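Local coordinates for uncharacterized protein (Vibrio parahaemolyticus, PDB 1ZBP) that is of unknown function but, as an ImpE-family member, probably has a part in type VI secretion, at residues Q12-L17 with E214-K219; S35-L40 with D51-Q56; L129-G134 with P169-N174. All coordinates share one frame; numbering follows the deposited sequence.

Overall arrangement
Contact 2 is the buried one: it joins helices 31-44 and 47-60 within the helical part of the chain, mostly through hydrocarbon packing. Contact 1 lies next to it, their centres about 17 Å apart, and the two share a helical neighbourhood, since Leu17 packs on Phe37 and Leu40. Only partly buried, contact 1 brings the start of helix 13-25 against a short helix late in the chain, and mixes aliphatic groups with a carboxylate. Contact 3 is a surface contact on the opposite side of the chain's centre, about 34 Å from contact 1 between centres. It sets a helix-to-strand connection against a 3-10 turn between two strands, through one small alanine.

Contact 1 (Q12-L17 with E214-K219); sequences QLQQAL and ESDAQK
Leu13 and Asp216 bring together the first turn of helix 13-25 and the single-turn helix 216-219, whose start carries a capping box made by Ser215 and Gln218. Buried Leu13 forms the tightly packed, inward part. Its CB lies 3.3 Å from Asp216 OD1, a nonpolar contact between the leucine and the carboxylate. With CG swung away from the backbone N (chi1 -168°), one methyl branch reaches the second helix, where Leu13 CD2 meets Lys219 CD at 4.1 Å and the two side chains run nearly at right angles. Leu8, Ile43 and Asp44 also touch Leu13, so a leucine suits this inward position. Aspartate suits 216 because a negative side chain is favourable in the first turn of a helix.

Toward solvent lies Gln14, exposed and much less engaged by the other segment than Leu13. It bends at chi2 and lays its CG 3.4 Å from Asp216 OD2, its hydrocarbon section doing the clearest touching, as suits a long flexible chain at a rim. Lys219 likewise uses its extended middle for packing and sends its amino group elsewhere: NZ is hydrogen-bonded to Asp44 O, while its salt bridge to Glu214 OE1 is long, at 4.0 Å.

The capping box holds the short helix at its start. Serine suits the N-cap because its short hydroxyl can fold back: Ser215 OG accepts from Gln218 N at 3.1 Å. In return Gln218 OE1 takes two backbone N-H groups, Glu214 N in the carbonyl plane and Ser215 N from 63° above it, each at 2.9 Å.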
loop_
_atom_site.group_PDB
_atom_site.type_symbol
_atom_site.label_atom_id
_atom_site.label_comp_id
_atom_site.label_asym_id
_atom_site.label_seq_id
_atom_site.Cartn_x
_atom_site.Cartn_y
_atom_site.Cartn_z
ATOM N N GLN A 12 19.091 -5.255 6.118
ATOM C CA GLN A 12 18.930 -5.295 7.567
ATOM C C GLN A 12 18.197 -4.045 8.056
ATOM O O GLN A 12 18.813 -3.002 8.286
ATOM C CB GLN A 12 20.296 -5.400 8.248
ATOM C CG GLN A 12 20.310 -6.361 9.428
ATOM C CD GLN A 12 20.214 -7.817 8.995
ATOM O OE1 GLN A 12 19.968 -8.707 9.813
ATOM N NE2 GLN A 12 20.418 -8.066 7.702
ATOM N N LEU A 13 16.880 -4.162 8.210
ATOM C CA LEU A 13 16.047 -3.051 8.652
ATOM C C LEU A 13 16.198 -2.781 10.143
ATOM O O LEU A 13 16.407 -1.640 10.544
ATOM C CB LEU A 13 14.573 -3.324 8.326
ATOM C CG LEU A 13 13.617 -2.130 8.474
ATOM C CD1 LEU A 13 14.014 -1.031 7.499
ATOM C CD2 LEU A 13 12.190 -2.572 8.210
ATOM N N GLN A 14 16.098 -3.819 10.965
ATOM C CA GLN A 14 16.230 -3.635 12.403
ATOM C C GLN A 14 17.571 -2.993 12.760
ATOM O O GLN A 14 17.617 -2.021 13.516
ATOM C CB GLN A 14 16.079 -4.970 13.128
ATOM C CG GLN A 14 14.748 -5.654 12.877
ATOM C CD GLN A 14 13.568 -4.715 13.054
ATOM O OE1 GLN A 14 13.313 -3.857 12.207
ATOM N NE2 GLN A 14 12.849 -4.864 14.165
ATOM N N GLN A 15 18.658 -3.533 12.211
ATOM C CA GLN A 15 19.997 -3.003 12.471
ATOM C C GLN A 15 20.118 -1.544 12.037
ATOM O O GLN A 15 20.704 -0.725 12.744
ATOM C CB GLN A 15 21.061 -3.852 11.749
ATOM C CG GLN A 15 22.458 -3.212 11.689
ATOM C CD GLN A 15 23.502 -4.092 11.001
ATOM O OE1 GLN A 15 23.252 -4.655 9.933
ATOM N NE2 GLN A 15 24.685 -4.190 11.600
ATOM N N ALA A 16 19.564 -1.228 10.869
ATOM C CA ALA A 16 19.609 0.130 10.331
ATOM C C ALA A 16 18.965 1.125 11.296
ATOM O O ALA A 16 19.404 2.274 11.392
ATOM C CB ALA A 16 18.909 0.183 8.973
ATOM N N LEU A 17 17.932 0.679 12.009
ATOM C CA LEU A 17 17.237 1.524 12.974
ATOM C C LEU A 17 18.121 1.800 14.190
ATOM O O LEU A 17 18.190 2.933 14.675
ATOM C CB LEU A 17 15.923 0.862 13.410
ATOM C CG LEU A 17 14.823 0.755 12.343
ATOM C CD1 LEU A 17 13.639 -0.041 12.882
ATOM C CD2 LEU A 17 14.383 2.153 11.927
ATOM N N GLU A 214 5.798 -9.279 6.917
ATOM C CA GLU A 214 6.439 -9.389 8.237
ATOM C C GLU A 214 7.978 -9.302 8.297
ATOM O O GLU A 214 8.527 -8.571 9.121
ATOM C CB GLU A 214 5.983 -10.697 8.907
ATOM C CG GLU A 214 6.708 -11.062 10.204
ATOM C CD GLU A 214 6.564 -10.005 11.284
ATOM O OE1 GLU A 214 7.230 -8.947 11.185
ATOM O OE2 GLU A 214 5.772 -10.228 12.230
ATOM N N SER A 215 8.671 -10.050 7.446
ATOM C CA SER A 215 10.126 -10.030 7.474
ATOM C C SER A 215 10.625 -8.676 7.029
ATOM O O SER A 215 9.864 -7.875 6.492
ATOM C CB SER A 215 10.701 -11.107 6.561
ATOM O OG SER A 215 10.475 -10.797 5.204
ATOM N N ASP A 216 11.911 -8.421 7.243
ATOM C CA ASP A 216 12.486 -7.150 6.839
ATOM C C ASP A 216 12.615 -7.067 5.324
ATOM O O ASP A 216 12.630 -5.970 4.756
ATOM C CB ASP A 216 13.843 -6.926 7.520
ATOM C CG ASP A 216 13.706 -6.636 9.015
ATOM O OD1 ASP A 216 12.781 -5.879 9.404
ATOM O OD2 ASP A 216 14.534 -7.141 9.801
ATOM N N ALA A 217 12.703 -8.220 4.666
ATOM C CA ALA A 217 12.805 -8.243 3.209
ATOM C C ALA A 217 11.437 -7.932 2.607
ATOM O O ALA A 217 11.342 -7.319 1.551
ATOM C CB ALA A 217 13.297 -9.613 2.725
ATOM N N GLN A 218 10.376 -8.360 3.282
ATOM C CA GLN A 218 9.015 -8.101 2.810
ATOM C C GLN A 218 8.655 -6.613 2.996
ATOM O O GLN A 218 8.102 -5.976 2.098
ATOM C CB GLN A 218 8.043 -9.006 3.567
ATOM C CG GLN A 218 8.134 -10.466 3.115
ATOM C CD GLN A 218 7.781 -11.474 4.201
ATOM O OE1 GLN A 218 7.143 -11.143 5.205
ATOM N NE2 GLN A 218 8.185 -12.721 3.991
ATOM N N LYS A 219 9.003 -6.060 4.152
ATOM C CA LYS A 219 8.729 -4.668 4.427
ATOM C C LYS A 219 9.484 -3.779 3.459
ATOM O O LYS A 219 8.957 -2.778 2.984
ATOM C CB LYS A 219 9.107 -4.338 5.867
ATOM C CG LYS A 219 8.217 -5.018 6.884
ATOM C CD LYS A 219 8.603 -4.630 8.291
ATOM C CE LYS A 219 7.784 -5.400 9.311
ATOM N NZ LYS A 219 8.271 -5.136 10.696
#

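Contact 2 (S35-L40 with D51-Q56)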
loop_
_atom_site.group_PDB
_atom_site.type_symbol
_atom_site.label_atom_id
_atom_site.label_comp_id
_atom_site.label_asym_id
_atom_site.label_seq_id
_atom_site.Cartn_x
_atom_site.Cartn_y
_atom_site.Cartn_z
ATOM N N SER A 35 14.953 12.564 10.493
ATOM C CA SER A 35 14.155 12.373 9.284
ATOM C C SER A 35 14.355 10.977 8.698
ATOM O O SER A 35 13.386 10.279 8.383
ATOM C CB SER A 35 14.529 13.421 8.233
ATOM O OG SER A 35 13.790 13.247 7.030
ATOM N N SER A 36 15.610 10.566 8.547
ATOM C CA SER A 36 15.910 9.240 8.009
ATOM C C SER A 36 15.392 8.149 8.944
ATOM O O SER A 36 15.039 7.055 8.505
ATOM C CB SER A 36 17.424 9.071 7.804
ATOM O OG SER A 36 17.921 10.007 6.851
ATOM N N PHE A 37 15.344 8.451 10.235
ATOM C CA PHE A 37 14.870 7.485 11.229
ATOM C C PHE A 37 13.335 7.324 11.144
ATOM O O PHE A 37 12.788 6.270 11.488
ATOM C CB PHE A 37 15.298 7.952 12.632
ATOM C CG PHE A 37 14.722 7.135 13.758
ATOM C CD1 PHE A 37 14.824 5.748 13.759
ATOM C CD2 PHE A 37 14.058 7.758 14.816
ATOM C CE1 PHE A 37 14.270 4.991 14.790
ATOM C CE2 PHE A 37 13.501 7.008 15.850
ATOM C CZ PHE A 37 13.607 5.621 15.833
ATOM N N ILE A 38 12.650 8.368 10.670
ATOM C CA ILE A 38 11.194 8.348 10.524
ATOM C C ILE A 38 10.798 7.501 9.311
ATOM O O ILE A 38 9.822 6.738 9.355
ATOM C CB ILE A 38 10.625 9.782 10.338
ATOM C CG1 ILE A 38 10.849 10.597 11.608
ATOM C CG2 ILE A 38 9.129 9.722 10.022
ATOM C CD1 ILE A 38 10.693 12.079 11.419
ATOM N N GLU A 39 11.553 7.643 8.224
ATOM C CA GLU A 39 11.263 6.893 7.007
ATOM C C GLU A 39 11.362 5.397 7.267
ATOM O O GLU A 39 10.435 4.641 6.957
ATOM C CB GLU A 39 12.213 7.299 5.872
ATOM C CG GLU A 39 11.766 8.539 5.115
ATOM C CD GLU A 39 12.670 8.875 3.941
ATOM O OE1 GLU A 39 12.255 9.679 3.082
ATOM O OE2 GLU A 39 13.803 8.351 3.882
ATOM N N LEU A 40 12.475 4.974 7.861
ATOM C CA LEU A 40 12.686 3.562 8.159
ATOM C C LEU A 40 11.730 3.049 9.233
ATOM O O LEU A 40 11.625 1.840 9.463
ATOM C CB LEU A 40 14.145 3.322 8.571
ATOM C CG LEU A 40 15.195 3.852 7.569
ATOM C CD1 LEU A 40 16.598 3.495 8.038
ATOM C CD2 LEU A 40 14.934 3.273 6.182
ATOM N N ASP A 51 5.031 8.508 14.353
ATOM C CA ASP A 51 4.234 9.692 14.597
ATOM C C ASP A 51 4.877 10.485 15.736
ATOM O O ASP A 51 5.001 11.705 15.654
ATOM C CB ASP A 51 2.800 9.280 14.930
ATOM C CG ASP A 51 1.809 10.387 14.689
ATOM O OD1 ASP A 51 1.912 11.071 13.643
ATOM O OD2 ASP A 51 0.912 10.558 15.541
ATOM N N GLU A 52 5.313 9.783 16.779
ATOM C CA GLU A 52 5.971 10.416 17.921
ATOM C C GLU A 52 7.170 11.233 17.442
ATOM O O GLU A 52 7.364 12.370 17.864
ATOM C CB GLU A 52 6.445 9.348 18.914
ATOM C CG GLU A 52 6.879 9.883 20.271
ATOM C CD GLU A 52 5.756 10.593 20.994
ATOM O OE1 GLU A 52 4.672 9.981 21.148
ATOM O OE2 GLU A 52 5.956 11.758 21.411
ATOM N N GLN A 53 7.976 10.653 16.559
ATOM C CA GLN A 53 9.147 11.350 16.035
ATOM C C GLN A 53 8.757 12.520 15.129
ATOM O O GLN A 53 9.460 13.526 15.063
ATOM C CB GLN A 53 10.038 10.368 15.271
ATOM C CG GLN A 53 10.632 9.268 16.148
ATOM C CD GLN A 53 11.643 9.793 17.158
ATOM O OE1 GLN A 53 12.703 10.302 16.791
ATOM N NE2 GLN A 53 11.314 9.678 18.438
ATOM N N LEU A 54 7.637 12.384 14.427
ATOM C CA LEU A 54 7.172 13.445 13.543
ATOM C C LEU A 54 6.677 14.641 14.360
ATOM O O LEU A 54 6.778 15.784 13.924
ATOM C CB LEU A 54 6.057 12.921 12.627
ATOM C CG LEU A 54 6.502 11.995 11.489
ATOM C CD1 LEU A 54 5.339 11.183 10.949
ATOM C CD2 LEU A 54 7.142 12.835 10.411
HETATM N N MSE A 55 6.139 14.384 15.547
HETATM C CA MSE A 55 5.663 15.478 16.381
HETATM C C MSE A 55 6.868 16.233 16.948
HETATM O O MSE A 55 6.841 17.459 17.062
HETATM C CB MSE A 55 4.769 14.955 17.516
HETATM C CG MSE A 55 3.436 14.354 17.048
HETATM SE SE MSE A 55 2.105 14.080 18.468
HETATM C CE MSE A 55 2.428 12.220 18.929
ATOM N N GLN A 56 7.933 15.507 17.279
ATOM C CA GLN A 56 9.133 16.130 17.824
ATOM C C GLN A 56 9.899 16.963 16.807
ATOM O O GLN A 56 10.317 18.081 17.107
ATOM C CB GLN A 56 10.039 15.072 18.434
ATOM C CG GLN A 56 9.416 14.450 19.659
ATOM C CD GLN A 56 10.401 13.687 20.510
ATOM O OE1 GLN A 56 10.967 12.674 20.090
ATOM N NE2 GLN A 56 10.622 14.181 21.723
#
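The ring of Phe37 meets the side-chain amide of Gln53 at its edge, with Gln53 OE1 near the ring plane and 3.5 Å from both Phe37 CD2 and Phe37 CE2. The amide plane is turned 70° from that of the ring, so this is no stack. Leu17 and Ile21 of helix 13-25 also pack on Phe37, making it a large apolar filler shared by three helices. The slightly positive C-H rim of an aromatic ring is a tolerable neighbour for a carbonyl oxygen, which matters here because Gln53 OE1 is buried and has no hydrogen-bonding partner in the model. A bend in the glutamine chain (chi2 -68°) turns the amide, and with it OE1, to the ring edge; Gln53 CG, off the ring plane, lies 3.7 Å from Phe37 CE2.

Beside this pair the contact is mainly aliphatic. Ile38 CG1 lies 3.8 Å from Gln53 CB, while Ile38 CG2 meets Leu54 CD2 at 3.7 Å and Ile38 CD1 packs on the same leucine methyl. A beta-branched residue suits this place because its branches spread over both Gln53 and Leu54. Leu54 in turn packs on Leu71 and Val75 of helix 65-84, continuing the apolar interior.

The helix axes come within 9.6 Å of each other, their directions 156° apart. Such a short-linked pair is an antiparallel alpha-alpha hairpin, consistent with a TPR-like alpha-helical array.

Contact 3 (L129-G134 with P169-N174)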
loop_
_atom_site.group_PDB
_atom_site.type_symbol
_atom_site.label_atom_id
_atom_site.label_comp_id
_atom_site.label_asym_id
_atom_site.label_seq_id
_atom_site.Cartn_x
_atom_site.Cartn_y
_atom_site.Cartn_z
ATOM N N LEU A 129 -18.314 -10.860 -8.316
ATOM C CA LEU A 129 -18.828 -9.525 -8.572
ATOM C C LEU A 129 -17.801 -8.619 -9.248
ATOM O O LEU A 129 -18.161 -7.574 -9.800
ATOM C CB LEU A 129 -19.295 -8.886 -7.261
ATOM C CG LEU A 129 -20.546 -9.505 -6.642
ATOM C CD1 LEU A 129 -20.786 -8.936 -5.249
ATOM C CD2 LEU A 129 -21.732 -9.236 -7.557
ATOM N N ARG A 130 -16.528 -9.014 -9.207
ATOM C CA ARG A 130 -15.460 -8.215 -9.813
ATOM C C ARG A 130 -15.726 -7.967 -11.294
ATOM O O ARG A 130 -15.863 -8.899 -12.084
ATOM C CB ARG A 130 -14.084 -8.897 -9.642
ATOM C CG ARG A 130 -12.893 -8.049 -10.130
ATOM C CD ARG A 130 -11.521 -8.655 -9.777
ATOM N NE ARG A 130 -11.180 -9.827 -10.585
ATOM C CZ ARG A 130 -10.883 -9.784 -11.880
ATOM N NH1 ARG A 130 -10.870 -8.623 -12.527
ATOM N NH2 ARG A 130 -10.627 -10.902 -12.537
ATOM N N GLN A 131 -15.827 -6.699 -11.662
ATOM C CA GLN A 131 -16.052 -6.346 -13.047
ATOM C C GLN A 131 -14.710 -6.457 -13.757
ATOM O O GLN A 131 -13.781 -5.716 -13.451
ATOM C CB GLN A 131 -16.571 -4.915 -13.151
ATOM C CG GLN A 131 -16.725 -4.415 -14.578
ATOM C CD GLN A 131 -17.109 -2.944 -14.644
ATOM O OE1 GLN A 131 -18.178 -2.541 -14.178
ATOM N NE2 GLN A 131 -16.235 -2.135 -15.228
ATOM N N GLU A 132 -14.599 -7.402 -14.682
ATOM C CA GLU A 132 -13.367 -7.573 -15.437
ATOM C C GLU A 132 -13.194 -6.339 -16.326
ATOM O O GLU A 132 -14.153 -5.867 -16.933
ATOM C CB GLU A 132 -13.446 -8.851 -16.276
ATOM C CG GLU A 132 -13.187 -10.122 -15.480
ATOM C CD GLU A 132 -13.557 -11.379 -16.236
ATOM O OE1 GLU A 132 -13.215 -11.472 -17.440
ATOM O OE2 GLU A 132 -14.185 -12.275 -15.621
ATOM N N LYS A 133 -11.976 -5.812 -16.385
ATOM C CA LYS A 133 -11.693 -4.619 -17.176
ATOM C C LYS A 133 -10.336 -4.767 -17.835
ATOM O O LYS A 133 -9.362 -5.107 -17.168
ATOM C CB LYS A 133 -11.683 -3.379 -16.276
ATOM C CG LYS A 133 -11.878 -2.063 -16.996
ATOM C CD LYS A 133 -13.313 -1.929 -17.461
ATOM C CE LYS A 133 -13.668 -0.497 -17.818
ATOM N NZ LYS A 133 -15.123 -0.365 -18.183
ATOM N N GLY A 134 -10.277 -4.509 -19.139
ATOM C CA GLY A 134 -9.021 -4.609 -19.865
ATOM C C GLY A 134 -8.195 -3.339 -19.758
ATOM O O GLY A 134 -8.726 -2.224 -19.774
ATOM N N PRO A 169 -11.609 0.189 -6.844
ATOM C CA PRO A 169 -11.774 -0.877 -7.835
ATOM C C PRO A 169 -10.868 -0.607 -9.026
ATOM O O PRO A 169 -10.881 0.490 -9.562
ATOM C CB PRO A 169 -13.253 -0.771 -8.218
ATOM C CG PRO A 169 -13.880 -0.319 -6.957
ATOM C CD PRO A 169 -12.916 0.752 -6.469
ATOM N N ILE A 170 -10.067 -1.594 -9.414
ATOM C CA ILE A 170 -9.180 -1.438 -10.555
ATOM C C ILE A 170 -10.049 -1.043 -11.756
ATOM O O ILE A 170 -9.641 -0.234 -12.589
ATOM C CB ILE A 170 -8.405 -2.746 -10.840
ATOM C CG1 ILE A 170 -7.464 -3.031 -9.674
ATOM C CG2 ILE A 170 -7.629 -2.629 -12.149
ATOM C CD1 ILE A 170 -6.737 -4.367 -9.789
ATOM N N ALA A 171 -11.262 -1.592 -11.806
ATOM C CA ALA A 171 -12.227 -1.308 -12.878
ATOM C C ALA A 171 -12.629 0.169 -12.961
ATOM O O ALA A 171 -13.088 0.645 -14.010
ATOM C CB ALA A 171 -13.472 -2.162 -12.694
ATOM N N SER A 172 -12.467 0.886 -11.851
ATOM C CA SER A 172 -12.798 2.310 -11.790
ATOM C C SER A 172 -11.646 3.184 -12.268
ATOM O O SER A 172 -11.782 4.396 -12.334
ATOM C CB SER A 172 -13.157 2.712 -10.354
ATOM O OG SER A 172 -14.469 2.294 -10.006
ATOM N N ILE A 173 -10.513 2.574 -12.601
ATOM C CA ILE A 173 -9.353 3.340 -13.046
ATOM C C ILE A 173 -9.372 3.639 -14.537
ATOM O O ILE A 173 -9.611 2.750 -15.356
ATOM C CB ILE A 173 -8.020 2.597 -12.740
ATOM C CG1 ILE A 173 -7.825 2.440 -11.228
ATOM C CG2 ILE A 173 -6.861 3.357 -13.346
ATOM C CD1 ILE A 173 -6.733 1.462 -10.848
ATOM N N ASN A 174 -9.109 4.903 -14.873
ATOM C CA ASN A 174 -9.029 5.360 -16.254
ATOM C C ASN A 174 -7.532 5.481 -16.607
ATOM O O ASN A 174 -7.074 4.907 -17.590
ATOM C CB ASN A 174 -9.731 6.710 -16.420
ATOM C CG ASN A 174 -11.220 6.658 -16.063
ATOM O OD1 ASN A 174 -11.973 5.804 -16.548
ATOM N ND2 ASN A 174 -11.646 7.586 -15.218
#
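Van der Waals contact carries this meeting, and it centres on Ala171, whose methyl group sits against Gln131 and Lys133. Ala171 CB lies 3.6 Å from the backbone O of Gln131 and 3.7 Å from its NE2. The glutamine leaves the backbone with CG opposite the N (chi1 175°), and its extended chain brings Gln131 NE2 up to the Ala171 methyl. Next to it, Lys133 CB approaches Ala171 CA at 4.0 Å. The lysine chain then bends at chi2 (72°), which brings Lys133 CE 4.0 Å from Ala171 O. Alanine suits the spot because its single methyl lets two backbones come close: the CA atoms of Lys133 and Ala171 are 5.5 Å apart. Exposed Gln131 can pack its hydrocarbon part while its amide stays at the surface, and partly exposed Lys133 likewise offers aliphatic CB and CE.

The chain from 131 to 133 is extended, so Gln131 and Lys133 face Ala171 while the intervening Glu132 points away. It links helix 116-129 to strand 135-137 of the large antiparallel sheet. Opposite it, residues 170-172 form a 3-10 turn between strands 165-169 and 173-178, which belong to different sheets. The contact thus sets that turn against the approach to strand 135-137, which is separated from 173-178 by strand 257-260.

Backbone hydrogen bonds shape the 3-10 turn: Ser172 N donates to Pro169 O at 2.8 Å, and Ile173 N to Ile170 O at 2.9 Å. Inward, Ile170 and Ile173 both pack on Phe135, as befits bulky aliphatic residues beneath a turn.

Charged and polar bonds lie toward the ends of the two segments. Arg130, just past the helix, forms salt bridges with Glu127 through NE and with Asp144 through NH2. At the other extremity, Asn174 ND2 is hydrogen-bonded to Asp197 OD2.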